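Local coordinates for protein cocosin 1 acidic chain (PDB 5WPW) that serves as a hexameric seed storage globulin of coconut, a nutrient reservoir of the 11S family and a potential food allergen, at residues A123-N128 with N217-L222; H104-Q109 with Y245-I250; A297-H302 with M349-G354; M384-L389 with E399-K404. The protein carries 2 engineered substitutions. All coordinates share one frame; numbering follows the deposited sequence.

Interaction 1: A123-N128 with N217-L222; sequences AYWCYN and NGLQVL
Strand 124-127 of the N-terminal cupin barrel meets the irregular segment 217-222, part of the long connection between strand 212-214 and strand 251-253. The nearest CA atoms, those of Y127 and L219, are 7.9 Å apart, too far for strand pairing, and the side chains of the strand bridge the gap. There is one hydrogen bond: L219 N donates to Y127 OH over 3.0 Å, somewhat bent at 140°. The ring reaches that far because Y127 CG is anti to the backbone N (chi1 173°), and its OH also comes within 3.5 Å of the CA of G218. In a CH-pi contact, L219 CB lies 3.5 Å from the centroid of the Y127 ring and 15° off its normal, over one face and displaced toward the rim near CZ. The two side chains slide past each other in opposite directions, so that L219 CD2 ends 3.6 Å from Y127 CG, at the root of the ring. Looser apolar packing follows at W125, whose CZ3 is 4.3 Å from L219 CD2 and whose CH2 approaches V221 CG1. P385 of a neighbouring subunit packs on both W125 and V221, and E387 of that subunit accepts the N-H of Q220. One phenol thus holds the segment twice: its oxygen engages a backbone N-H while its face takes the aliphatic carbon next along, a combination that probably restricts rotation of the ring.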
loop_
_atom_site.group_PDB
_atom_site.type_symbol
_atom_site.label_atom_id
_atom_site.label_comp_id
_atom_site.label_asym_id
_atom_site.label_seq_id
_atom_site.Cartn_x
_atom_site.Cartn_y
_atom_site.Cartn_z
ATOM N N ALA A 123 -13.923 14.369 -18.669
ATOM C CA ALA A 123 -14.381 15.595 -19.321
ATOM C C ALA A 123 -14.166 16.828 -18.446
ATOM O O ALA A 123 -14.473 16.836 -17.245
ATOM C CB ALA A 123 -15.859 15.478 -19.695
ATOM N N TYR A 124 -13.685 17.898 -19.080
ATOM C CA TYR A 124 -13.226 19.120 -18.427
ATOM C C TYR A 124 -13.709 20.332 -19.221
ATOM O O TYR A 124 -13.653 20.312 -20.454
ATOM C CB TYR A 124 -11.701 19.109 -18.384
ATOM C CG TYR A 124 -10.985 20.370 -17.958
ATOM C CD1 TYR A 124 -10.881 20.703 -16.620
ATOM C CD2 TYR A 124 -10.356 21.190 -18.890
ATOM C CE1 TYR A 124 -10.206 21.836 -16.209
ATOM C CE2 TYR A 124 -9.666 22.335 -18.486
ATOM C CZ TYR A 124 -9.602 22.648 -17.141
ATOM O OH TYR A 124 -8.929 23.770 -16.702
ATOM N N TRP A 125 -14.148 21.388 -18.522
ATOM C CA TRP A 125 -14.489 22.658 -19.166
ATOM C C TRP A 125 -14.109 23.816 -18.241
ATOM O O TRP A 125 -13.945 23.645 -17.028
ATOM C CB TRP A 125 -15.993 22.711 -19.560
ATOM C CG TRP A 125 -16.952 22.541 -18.418
ATOM C CD1 TRP A 125 -17.556 21.371 -18.021
ATOM C CD2 TRP A 125 -17.444 23.560 -17.543
ATOM N NE1 TRP A 125 -18.374 21.604 -16.946
ATOM C CE2 TRP A 125 -18.315 22.937 -16.625
ATOM C CE3 TRP A 125 -17.212 24.942 -17.431
ATOM C CZ2 TRP A 125 -18.964 23.639 -15.614
ATOM C CZ3 TRP A 125 -17.858 25.645 -16.421
ATOM C CH2 TRP A 125 -18.722 24.992 -15.523
ATOM N N CYS A 126 -14.012 25.012 -18.826
ATOM C CA CYS A 126 -13.374 26.158 -18.176
ATOM C C CYS A 126 -14.063 27.429 -18.633
ATOM O O CYS A 126 -14.136 27.663 -19.840
ATOM C CB CYS A 126 -11.898 26.239 -18.554
ATOM S SG CYS A 126 -11.009 27.563 -17.740
ATOM N N TYR A 127 -14.527 28.247 -17.692
ATOM C CA TYR A 127 -15.235 29.484 -18.045
ATOM C C TYR A 127 -14.613 30.681 -17.329
ATOM O O TYR A 127 -14.410 30.653 -16.106
ATOM C CB TYR A 127 -16.721 29.374 -17.711
ATOM C CG TYR A 127 -17.519 30.675 -17.889
ATOM C CD1 TYR A 127 -17.824 31.164 -19.159
ATOM C CD2 TYR A 127 -17.969 31.398 -16.783
ATOM C CE1 TYR A 127 -18.571 32.369 -19.326
ATOM C CE2 TYR A 127 -18.708 32.607 -16.932
ATOM C CZ TYR A 127 -19.004 33.076 -18.203
ATOM O OH TYR A 127 -19.744 34.259 -18.352
ATOM N N ASN A 128 -14.354 31.748 -18.086
ATOM C CA ASN A 128 -13.779 32.985 -17.558
ATOM C C ASN A 128 -14.904 33.934 -17.170
ATOM O O ASN A 128 -15.535 34.533 -18.038
ATOM C CB ASN A 128 -12.862 33.622 -18.601
ATOM C CG ASN A 128 -12.212 34.915 -18.115
ATOM O OD1 ASN A 128 -12.403 35.345 -16.969
ATOM N ND2 ASN A 128 -11.420 35.517 -18.977
ATOM N N ASN A 217 -24.602 36.081 -23.051
ATOM C CA ASN A 217 -25.471 36.349 -21.912
ATOM C C ASN A 217 -24.828 36.029 -20.579
ATOM O O ASN A 217 -25.532 35.965 -19.563
ATOM C CB ASN A 217 -26.767 35.552 -22.038
ATOM C CG ASN A 217 -27.732 36.187 -22.980
ATOM O OD1 ASN A 217 -27.807 37.415 -23.064
ATOM N ND2 ASN A 217 -28.489 35.363 -23.707
ATOM N N GLY A 218 -23.521 35.805 -20.553
ATOM C CA GLY A 218 -22.886 35.299 -19.358
ATOM C C GLY A 218 -23.218 33.832 -19.232
ATOM O O GLY A 218 -24.134 33.332 -19.893
ATOM N N LEU A 219 -22.481 33.110 -18.416
ATOM C CA LEU A 219 -22.767 31.705 -18.174
ATOM C C LEU A 219 -23.215 31.588 -16.732
ATOM O O LEU A 219 -22.432 31.850 -15.818
ATOM C CB LEU A 219 -21.542 30.838 -18.443
ATOM C CG LEU A 219 -21.779 29.337 -18.313
ATOM C CD1 LEU A 219 -22.383 28.845 -19.596
ATOM C CD2 LEU A 219 -20.471 28.602 -18.006
ATOM N N GLN A 220 -24.458 31.193 -16.516
ATOM C CA GLN A 220 -24.947 30.976 -15.164
ATOM C C GLN A 220 -24.929 29.486 -14.870
ATOM O O GLN A 220 -25.504 28.688 -15.618
ATOM C CB GLN A 220 -26.348 31.546 -14.964
ATOM C CG GLN A 220 -26.388 33.074 -14.988
ATOM C CD GLN A 220 -26.182 33.692 -13.614
ATOM O OE1 GLN A 220 -25.138 34.289 -13.341
ATOM N NE2 GLN A 220 -27.176 33.548 -12.741
ATOM N N VAL A 221 -24.244 29.121 -13.795
ATOM C CA VAL A 221 -24.230 27.762 -13.280
ATOM C C VAL A 221 -24.530 27.862 -11.794
ATOM O O VAL A 221 -24.490 28.940 -11.207
ATOM C CB VAL A 221 -22.881 27.056 -13.521
ATOM C CG1 VAL A 221 -22.458 27.174 -14.966
ATOM C CG2 VAL A 221 -21.814 27.625 -12.597
ATOM N N LEU A 222 -24.837 26.733 -11.179
ATOM C CA LEU A 222 -25.027 26.744 -9.738
ATOM C C LEU A 222 -23.665 26.798 -9.056
ATOM O O LEU A 222 -22.790 25.969 -9.333
ATOM C CB LEU A 222 -25.807 25.516 -9.283
ATOM C CG LEU A 222 -27.276 25.457 -9.716
ATOM C CD1 LEU A 222 -27.657 24.032 -10.061
ATOM C CD2 LEU A 222 -28.130 25.937 -8.576
#

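Interaction 2: H104-Q109 with Y245-I250; sequences HQKVYQ and YCSMKI
At the N-terminal cupin barrel, segment 104-109, leading into strand 107-110, faces segment 245-250, which carries C246 of the disulfide to C79 that joins the acidic and basic chains. Two side chains of the first segment, K106 and Y108, reach across. K106 starts in the crowded position, CG between the backbone N and the carbonyl carbon, then runs anti and bends at chi3 (84°). This bend brings NZ to C246 O at 3.1 Å, where it donates from above the carbonyl plane instead of along a lone pair. S247 OG lies near the same ammonium group but at a poor angle, and its bond goes to E242 O. D261 of a neighbouring subunit adds a long, weak ion pair to K106.

Y108 places CG beside its backbone N, anti to the carbonyl carbon, and I250 crosses the resulting ring at about a right angle. I250 also uses the crowded position for CG1, and its chi2 of 132° departs from a staggered value. The terminal CD1 consequently sits over the middle of the ring, 3.8 Å from the centroid and 10° off the normal, while CG1 is 3.7 Å from Y108 CE1. The backbone of I250 bonds to A117, so the segment passes from this contact into sheet pairing. In the plane of the phenol, at its edge, one water donates to both Y108 OH, at 2.5 Å, and M248 O, at 2.6 Å.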
loop_
_atom_site.group_PDB
_atom_site.type_symbol
_atom_site.label_atom_id
_atom_site.label_comp_id
_atom_site.label_asym_id
_atom_site.label_seq_id
_atom_site.Cartn_x
_atom_site.Cartn_y
_atom_site.Cartn_z
ATOM N N HIS A 104 -26.006 19.571 -11.601
ATOM C CA HIS A 104 -24.760 19.211 -12.254
ATOM C C HIS A 104 -23.750 18.876 -11.171
ATOM O O HIS A 104 -24.038 18.971 -9.971
ATOM C CB HIS A 104 -24.275 20.340 -13.166
ATOM C CG HIS A 104 -24.164 21.669 -12.481
ATOM N ND1 HIS A 104 -23.053 22.046 -11.760
ATOM C CD2 HIS A 104 -25.022 22.717 -12.427
ATOM C CE1 HIS A 104 -23.240 23.257 -11.269
ATOM N NE2 HIS A 104 -24.424 23.692 -11.669
ATOM N N GLN A 105 -22.560 18.474 -11.604
ATOM C CA GLN A 105 -21.527 18.204 -10.627
ATOM C C GLN A 105 -20.923 19.509 -10.131
ATOM O O GLN A 105 -21.173 20.595 -10.675
ATOM C CB GLN A 105 -20.451 17.285 -11.198
ATOM C CG GLN A 105 -20.920 15.846 -11.287
ATOM C CD GLN A 105 -19.787 14.897 -11.597
ATOM O OE1 GLN A 105 -18.621 15.189 -11.298
ATOM N NE2 GLN A 105 -20.116 13.748 -12.178
ATOM N N LYS A 106 -20.127 19.371 -9.070
ATOM C CA LYS A 106 -19.576 20.520 -8.363
ATOM C C LYS A 106 -18.621 21.289 -9.268
ATOM O O LYS A 106 -17.905 20.709 -10.083
ATOM C CB LYS A 106 -18.860 20.044 -7.100
ATOM C CG LYS A 106 -17.878 18.908 -7.358
ATOM C CD LYS A 106 -17.312 18.310 -6.063
ATOM C CE LYS A 106 -18.250 17.250 -5.467
ATOM N NZ LYS A 106 -17.588 16.496 -4.351
ATOM N N VAL A 107 -18.610 22.613 -9.132
ATOM C CA VAL A 107 -17.783 23.427 -9.992
ATOM C C VAL A 107 -16.705 24.060 -9.129
ATOM O O VAL A 107 -16.895 24.303 -7.932
ATOM C CB VAL A 107 -18.632 24.466 -10.738
ATOM C CG1 VAL A 107 -19.640 23.732 -11.638
ATOM C CG2 VAL A 107 -19.348 25.332 -9.745
ATOM N N TYR A 108 -15.550 24.271 -9.738
ATOM C CA TYR A 108 -14.338 24.674 -9.047
ATOM C C TYR A 108 -13.969 26.086 -9.477
ATOM O O TYR A 108 -13.752 26.344 -10.666
ATOM C CB TYR A 108 -13.209 23.701 -9.368
ATOM C CG TYR A 108 -13.568 22.259 -9.100
ATOM C CD1 TYR A 108 -13.313 21.687 -7.864
ATOM C CD2 TYR A 108 -14.132 21.456 -10.089
ATOM C CE1 TYR A 108 -13.616 20.367 -7.609
ATOM C CE2 TYR A 108 -14.449 20.122 -9.838
ATOM C CZ TYR A 108 -14.190 19.590 -8.589
ATOM O OH TYR A 108 -14.495 18.270 -8.303
ATOM N N GLN A 109 -13.879 26.993 -8.519
ATOM C CA GLN A 109 -13.561 28.380 -8.822
ATOM C C GLN A 109 -12.073 28.593 -8.632
ATOM O O GLN A 109 -11.544 28.346 -7.549
ATOM C CB GLN A 109 -14.389 29.320 -7.955
ATOM C CG GLN A 109 -15.854 29.137 -8.245
ATOM C CD GLN A 109 -16.666 30.338 -7.868
ATOM O OE1 GLN A 109 -16.466 31.426 -8.407
ATOM N NE2 GLN A 109 -17.586 30.156 -6.929
ATOM N N TYR A 245 -13.965 9.268 -3.079
ATOM C CA TYR A 245 -13.306 9.533 -4.355
ATOM C C TYR A 245 -13.976 10.671 -5.108
ATOM O O TYR A 245 -13.289 11.441 -5.782
ATOM C CB TYR A 245 -13.278 8.268 -5.205
ATOM C CG TYR A 245 -13.058 7.051 -4.348
ATOM C CD1 TYR A 245 -11.791 6.742 -3.868
ATOM C CD2 TYR A 245 -14.120 6.245 -3.970
ATOM C CE1 TYR A 245 -11.583 5.651 -3.061
ATOM C CE2 TYR A 245 -13.922 5.148 -3.153
ATOM C CZ TYR A 245 -12.647 4.853 -2.704
ATOM O OH TYR A 245 -12.442 3.755 -1.893
ATOM N N CYS A 246 -15.305 10.814 -4.985
ATOM C CA CYS A 246 -15.985 11.856 -5.749
ATOM C C CYS A 246 -15.700 13.243 -5.215
ATOM O O CYS A 246 -16.063 14.227 -5.867
ATOM C CB CYS A 246 -17.493 11.609 -5.770
ATOM S SG CYS A 246 -17.946 10.091 -6.600
ATOM N N SER A 247 -15.057 13.339 -4.053
ATOM C CA SER A 247 -14.737 14.615 -3.435
ATOM C C SER A 247 -13.239 14.881 -3.413
ATOM O O SER A 247 -12.764 15.613 -2.543
ATOM C CB SER A 247 -15.315 14.672 -2.016
ATOM O OG SER A 247 -16.698 14.373 -2.039
ATOM N N MET A 248 -12.484 14.290 -4.339
ATOM C CA MET A 248 -11.050 14.568 -4.433
ATOM C C MET A 248 -10.822 16.047 -4.734
ATOM O O MET A 248 -11.475 16.619 -5.614
ATOM C CB MET A 248 -10.418 13.750 -5.556
ATOM C CG MET A 248 -10.194 12.297 -5.303
ATOM S SD MET A 248 -9.134 11.727 -6.647
ATOM C CE MET A 248 -10.304 11.722 -8.008
ATOM N N LYS A 249 -9.877 16.662 -4.034
ATOM C CA LYS A 249 -9.479 18.009 -4.393
ATOM C C LYS A 249 -8.670 17.925 -5.681
ATOM O O LYS A 249 -7.818 17.049 -5.822
ATOM C CB LYS A 249 -8.663 18.653 -3.265
ATOM C CG LYS A 249 -8.345 20.130 -3.490
ATOM C CD LYS A 249 -7.456 20.712 -2.373
ATOM C CE LYS A 249 -6.409 19.704 -1.917
ATOM N NZ LYS A 249 -5.010 20.242 -1.779
ATOM N N ILE A 250 -8.959 18.804 -6.640
ATOM C CA ILE A 250 -8.254 18.827 -7.919
ATOM C C ILE A 250 -7.464 20.098 -8.127
ATOM O O ILE A 250 -6.850 20.265 -9.190
ATOM C CB ILE A 250 -9.217 18.627 -9.108
ATOM C CG1 ILE A 250 -10.302 19.698 -9.102
ATOM C CG2 ILE A 250 -9.805 17.226 -9.101
ATOM C CD1 ILE A 250 -10.510 20.345 -10.454
HETATM O O HOH W 1 -13.908 17.342 -6.027
#

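Interaction 3: A297-H302 with M349-G354; sequences AMVSPH and MLERAG
H302 and M349 lie side by side and point the same way on an antiparallel strand pair of the C-terminal cupin barrel; the axes of strand segments 298-302 and 349-354 make 165° between their N-to-C directions. Both start from the crowded chi1 position, and M349 then bends at chi2. Its CG passes over a face of the imidazole, 3.9 Å from the centroid, and its CE comes to a tight 3.1 Å from H302 NE2. H302 ND1 donates to S300 O over 2.8 Å, nearly straight at 168° and close to the ring plane. V299 and E351 share that face of the sheet, with V299 CG2 3.5 Å from E351 OE1. On the face of M298 and R352 the side chains cross obliquely, bringing M298 CG to 3.6 Å from R352 CG; P301 CG lies 3.8 Å from L350 CD1. L187 of a neighbouring subunit covers M298, L350 and R352.

Backbone bonds join V299 N to E351 O and A353 N to A297 O, and H302 pairs with M349 in both directions. Between V299 and H302 the register slips by one residue, a beta bulge containing P301, and the buried E351 N has no partner. Because ND1 acts as the donor to S300 O, the imidazole's rotation is fixed, and E351 OE2, 5.5 Å from H302 NE2 without contact, could at most mildly favour a protonated ring.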
loop_
_atom_site.group_PDB
_atom_site.type_symbol
_atom_site.label_atom_id
_atom_site.label_comp_id
_atom_site.label_asym_id
_atom_site.label_seq_id
_atom_site.Cartn_x
_atom_site.Cartn_y
_atom_site.Cartn_z
ATOM N N ALA A 297 19.079 37.466 -7.029
ATOM C CA ALA A 297 19.249 36.258 -6.228
ATOM C C ALA A 297 19.492 35.030 -7.107
ATOM O O ALA A 297 19.364 35.055 -8.336
ATOM C CB ALA A 297 18.041 36.021 -5.325
ATOM N N MET A 298 19.813 33.932 -6.442
ATOM C CA MET A 298 20.204 32.696 -7.092
ATOM C C MET A 298 19.421 31.526 -6.524
ATOM O O MET A 298 19.104 31.496 -5.330
ATOM C CB MET A 298 21.692 32.433 -6.897
ATOM C CG MET A 298 22.587 33.311 -7.724
ATOM S SD MET A 298 24.116 32.443 -8.055
ATOM C CE MET A 298 23.450 30.793 -8.303
ATOM N N VAL A 299 19.108 30.574 -7.394
ATOM C CA VAL A 299 18.793 29.221 -6.972
ATOM C C VAL A 299 20.090 28.416 -7.007
ATOM O O VAL A 299 20.765 28.361 -8.039
ATOM C CB VAL A 299 17.712 28.586 -7.858
ATOM C CG1 VAL A 299 17.316 27.233 -7.286
ATOM C CG2 VAL A 299 16.486 29.469 -7.921
ATOM N N SER A 300 20.430 27.819 -5.874
ATOM C CA SER A 300 21.611 26.981 -5.731
ATOM C C SER A 300 21.712 25.984 -6.885
ATOM O O SER A 300 20.683 25.452 -7.335
ATOM C CB SER A 300 21.533 26.237 -4.393
ATOM O OG SER A 300 22.715 25.506 -4.095
ATOM N N PRO A 301 22.914 25.732 -7.406
ATOM C CA PRO A 301 23.091 24.650 -8.384
ATOM C C PRO A 301 22.513 23.345 -7.857
ATOM O O PRO A 301 22.697 22.988 -6.695
ATOM C CB PRO A 301 24.615 24.562 -8.552
ATOM C CG PRO A 301 25.113 25.899 -8.162
ATOM C CD PRO A 301 24.180 26.430 -7.117
ATOM N N HIS A 302 21.761 22.663 -8.713
ATOM C CA HIS A 302 21.065 21.453 -8.302
ATOM C C HIS A 302 20.842 20.590 -9.527
ATOM O O HIS A 302 20.929 21.060 -10.673
ATOM C CB HIS A 302 19.725 21.757 -7.609
ATOM C CG HIS A 302 18.748 22.507 -8.473
ATOM N ND1 HIS A 302 18.851 23.866 -8.708
ATOM C CD2 HIS A 302 17.635 22.096 -9.134
ATOM C CE1 HIS A 302 17.868 24.247 -9.504
ATOM N NE2 HIS A 302 17.111 23.197 -9.770
ATOM N N MET A 349 21.682 22.349 -12.918
ATOM C CA MET A 349 21.266 23.662 -13.378
ATOM C C MET A 349 21.367 24.705 -12.276
ATOM O O MET A 349 21.328 24.410 -11.078
ATOM C CB MET A 349 19.849 23.623 -13.934
ATOM C CG MET A 349 18.789 23.632 -12.894
ATOM S SD MET A 349 17.474 24.585 -13.673
ATOM C CE MET A 349 16.144 24.319 -12.522
ATOM N N LEU A 350 21.427 25.950 -12.733
ATOM C CA LEU A 350 21.742 27.117 -11.933
ATOM C C LEU A 350 20.951 28.279 -12.523
ATOM O O LEU A 350 20.868 28.394 -13.750
ATOM C CB LEU A 350 23.256 27.359 -12.000
ATOM C CG LEU A 350 23.983 28.573 -11.469
ATOM C CD1 LEU A 350 25.433 28.155 -11.192
ATOM C CD2 LEU A 350 23.919 29.714 -12.473
ATOM N N GLU A 351 20.347 29.103 -11.664
ATOM C CA GLU A 351 19.571 30.261 -12.105
ATOM C C GLU A 351 19.920 31.501 -11.283
ATOM O O GLU A 351 20.079 31.426 -10.060
ATOM C CB GLU A 351 18.071 30.018 -11.988
ATOM C CG GLU A 351 17.564 28.966 -12.938
ATOM C CD GLU A 351 16.386 28.228 -12.381
ATOM O OE1 GLU A 351 15.965 28.543 -11.245
ATOM O OE2 GLU A 351 15.877 27.342 -13.087
ATOM N N ARG A 352 19.993 32.650 -11.958
ATOM C CA ARG A 352 20.228 33.931 -11.295
ATOM C C ARG A 352 19.290 34.975 -11.879
ATOM O O ARG A 352 19.266 35.185 -13.096
ATOM C CB ARG A 352 21.683 34.370 -11.444
ATOM C CG ARG A 352 22.042 35.533 -10.543
ATOM C CD ARG A 352 22.790 36.599 -11.316
ATOM N NE ARG A 352 24.226 36.338 -11.345
ATOM C CZ ARG A 352 25.053 36.622 -10.340
ATOM N NH1 ARG A 352 24.580 37.173 -9.226
ATOM N NH2 ARG A 352 26.349 36.356 -10.449
ATOM N N ALA A 353 18.506 35.609 -11.015
ATOM C CA ALA A 353 17.604 36.657 -11.462
ATOM C C ALA A 353 18.401 37.894 -11.870
ATOM O O ALA A 353 19.478 38.177 -11.327
ATOM C CB ALA A 353 16.612 37.016 -10.355
ATOM N N GLY A 354 17.870 38.631 -12.843
ATOM C CA GLY A 354 18.381 39.951 -13.151
ATOM C C GLY A 354 17.914 40.962 -12.120
ATOM O O GLY A 354 17.325 40.625 -11.089
#

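Interaction 4: M384-L389 with E399-K404; sequences MPVEVL and EARRVK
The helical hairpin that projects from the C-terminal cupin barrel between strands 371-373 and 413-414, helix 386-393 turning back into helix 397-405, is closed here between the start of the first helix, with the residues leading into it, and the face of the second that carries A400, R401 and K404. V386 CA and A400 CA are 6.0 Å apart, consistent with the small side chain of A400, whose CB lies 4.0 Å from V386 O and 4.4 Å from L389 CB. K404 CG is anti to the backbone N (chi1 171°) and the chain stays extended beyond, crossing V386 and L389 at about right angles. On the way its CD passes L389 CD1 at 3.9 Å; at the tip, NZ stands 3.8 Å from V386 CG1. NZ donates to M384 O over 2.6 Å, in the carbonyl plane with a C=O...N angle of 151°. P385 occupies the N-cap position, so the ammonium group lies close to the start of a helix, where the dipole would probably disfavour a positive charge. A neighbouring subunit may offset this: its E103 O accepts a second bond from K404 NZ, and its D102 makes a long, weak ion pair with it. A short helical arm of this kind, packed against the next protomer's N-terminal module, is typical of the head-to-tail bicupin trimers of 11S and 7S seed globulins.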
loop_
_atom_site.group_PDB
_atom_site.type_symbol
_atom_site.label_atom_id
_atom_site.label_comp_id
_atom_site.label_asym_id
_atom_site.label_seq_id
_atom_site.Cartn_x
_atom_site.Cartn_y
_atom_site.Cartn_z
ATOM N N MET A 384 29.799 15.291 2.209
ATOM C CA MET A 384 31.003 14.534 1.913
ATOM C C MET A 384 32.134 14.924 2.858
ATOM O O MET A 384 32.254 16.093 3.250
ATOM C CB MET A 384 31.438 14.776 0.465
ATOM C CG MET A 384 30.708 13.852 -0.526
ATOM S SD MET A 384 31.128 14.296 -2.207
ATOM C CE MET A 384 29.535 13.827 -2.967
ATOM N N PRO A 385 32.960 13.958 3.259
ATOM C CA PRO A 385 34.100 14.279 4.132
ATOM C C PRO A 385 35.048 15.269 3.468
ATOM O O PRO A 385 35.313 15.193 2.264
ATOM C CB PRO A 385 34.772 12.919 4.346
ATOM C CG PRO A 385 33.663 11.898 4.091
ATOM C CD PRO A 385 32.826 12.508 3.011
ATOM N N VAL A 386 35.595 16.183 4.276
ATOM C CA VAL A 386 36.536 17.161 3.725
ATOM C C VAL A 386 37.615 16.471 2.895
ATOM O O VAL A 386 37.983 16.951 1.817
ATOM C CB VAL A 386 37.143 18.031 4.842
ATOM C CG1 VAL A 386 36.057 18.783 5.572
ATOM C CG2 VAL A 386 37.946 17.187 5.811
ATOM N N GLU A 387 38.113 15.306 3.350
ATOM C CA GLU A 387 39.260 14.713 2.668
ATOM C C GLU A 387 38.867 14.088 1.345
ATOM O O GLU A 387 39.681 14.050 0.420
ATOM C CB GLU A 387 39.972 13.686 3.562
ATOM C CG GLU A 387 40.540 14.312 4.849
ATOM C CD GLU A 387 41.868 13.704 5.324
ATOM O OE1 GLU A 387 42.515 14.345 6.173
ATOM O OE2 GLU A 387 42.261 12.605 4.874
ATOM N N VAL A 388 37.620 13.614 1.225
ATOM C CA VAL A 388 37.105 13.216 -0.078
ATOM C C VAL A 388 37.117 14.399 -1.039
ATOM O O VAL A 388 37.509 14.267 -2.206
ATOM C CB VAL A 388 35.691 12.617 0.075
ATOM C CG1 VAL A 388 35.014 12.465 -1.290
ATOM C CG2 VAL A 388 35.751 11.300 0.846
ATOM N N LEU A 389 36.684 15.571 -0.573
ATOM C CA LEU A 389 36.718 16.758 -1.423
ATOM C C LEU A 389 38.151 17.193 -1.720
ATOM O O LEU A 389 38.463 17.609 -2.843
ATOM C CB LEU A 389 35.966 17.905 -0.761
ATOM C CG LEU A 389 34.471 17.750 -0.450
ATOM C CD1 LEU A 389 33.991 18.923 0.336
ATOM C CD2 LEU A 389 33.673 17.605 -1.702
ATOM N N GLU A 399 40.752 25.220 1.321
ATOM C CA GLU A 399 39.932 25.364 0.127
ATOM C C GLU A 399 38.715 24.436 0.195
ATOM O O GLU A 399 37.580 24.856 -0.068
ATOM C CB GLU A 399 40.776 25.060 -1.120
ATOM C CG GLU A 399 41.956 26.024 -1.401
ATOM C CD GLU A 399 42.734 25.677 -2.687
ATOM O OE1 GLU A 399 43.291 24.559 -2.784
ATOM O OE2 GLU A 399 42.792 26.527 -3.606
ATOM N N ALA A 400 38.938 23.172 0.574
ATOM C CA ALA A 400 37.835 22.226 0.786
ATOM C C ALA A 400 36.785 22.790 1.739
ATOM O O ALA A 400 35.583 22.777 1.439
ATOM C CB ALA A 400 38.374 20.900 1.325
ATOM N N ARG A 401 37.220 23.309 2.895
ATOM C CA ARG A 401 36.250 23.834 3.853
ATOM C C ARG A 401 35.562 25.089 3.334
ATOM O O ARG A 401 34.424 25.376 3.728
ATOM C CB ARG A 401 36.919 24.110 5.201
ATOM C CG ARG A 401 37.064 22.865 6.064
ATOM C CD ARG A 401 37.833 23.142 7.360
ATOM N NE ARG A 401 37.005 23.772 8.393
ATOM C CZ ARG A 401 36.048 23.145 9.077
ATOM N NH1 ARG A 401 35.356 23.798 9.998
ATOM N NH2 ARG A 401 35.781 21.866 8.846
ATOM N N ARG A 402 36.220 25.856 2.466
ATOM C CA ARG A 402 35.546 27.019 1.898
ATOM C C ARG A 402 34.484 26.589 0.896
ATOM O O ARG A 402 33.390 27.160 0.854
ATOM C CB ARG A 402 36.560 27.954 1.243
ATOM C CG ARG A 402 37.160 28.964 2.210
ATOM C CD ARG A 402 38.643 29.156 1.962
ATOM N NE ARG A 402 38.921 29.813 0.691
ATOM C CZ ARG A 402 40.055 29.662 0.013
ATOM N NH1 ARG A 402 41.022 28.877 0.493
ATOM N NH2 ARG A 402 40.226 30.290 -1.143
ATOM N N VAL A 403 34.791 25.578 0.086
ATOM C CA VAL A 403 33.800 25.059 -0.851
ATOM C C VAL A 403 32.608 24.490 -0.090
ATOM O O VAL A 403 31.449 24.648 -0.501
ATOM C CB VAL A 403 34.451 24.013 -1.772
ATOM C CG1 VAL A 403 33.409 23.078 -2.369
ATOM C CG2 VAL A 403 35.266 24.687 -2.864
ATOM N N LYS A 404 32.870 23.863 1.057
ATOM C CA LYS A 404 31.860 23.115 1.792
ATOM C C LYS A 404 31.041 23.987 2.743
ATOM O O LYS A 404 29.821 23.805 2.858
ATOM C CB LYS A 404 32.551 21.973 2.541
ATOM C CG LYS A 404 31.720 21.218 3.522
ATOM C CD LYS A 404 32.375 19.857 3.763
ATOM C CE LYS A 404 31.730 19.132 4.917
ATOM N NZ LYS A 404 32.398 17.822 5.132
#

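In the fold
Interactions 1 and 2 are neighbours on the N-terminal barrel, their centres 14 Å apart, with interaction 1 nested along the chain inside the loop that interaction 2 closes. They touch directly: L222 N probably hydrogen-bonds to H104 NE2 (3.1 Å), and W125 CZ2 packs on V107 CG1 (4.0 Å). Interactions 3 and 4 belong to the C-terminal half, centres 22 Å apart and nearest atoms about 9 Å. Within one chain the centres of interactions 1 and 4 are 59 Å apart, yet the hexamer brings the helical segment of interaction 4 in one copy against the 217-222 segment of interaction 1 in another.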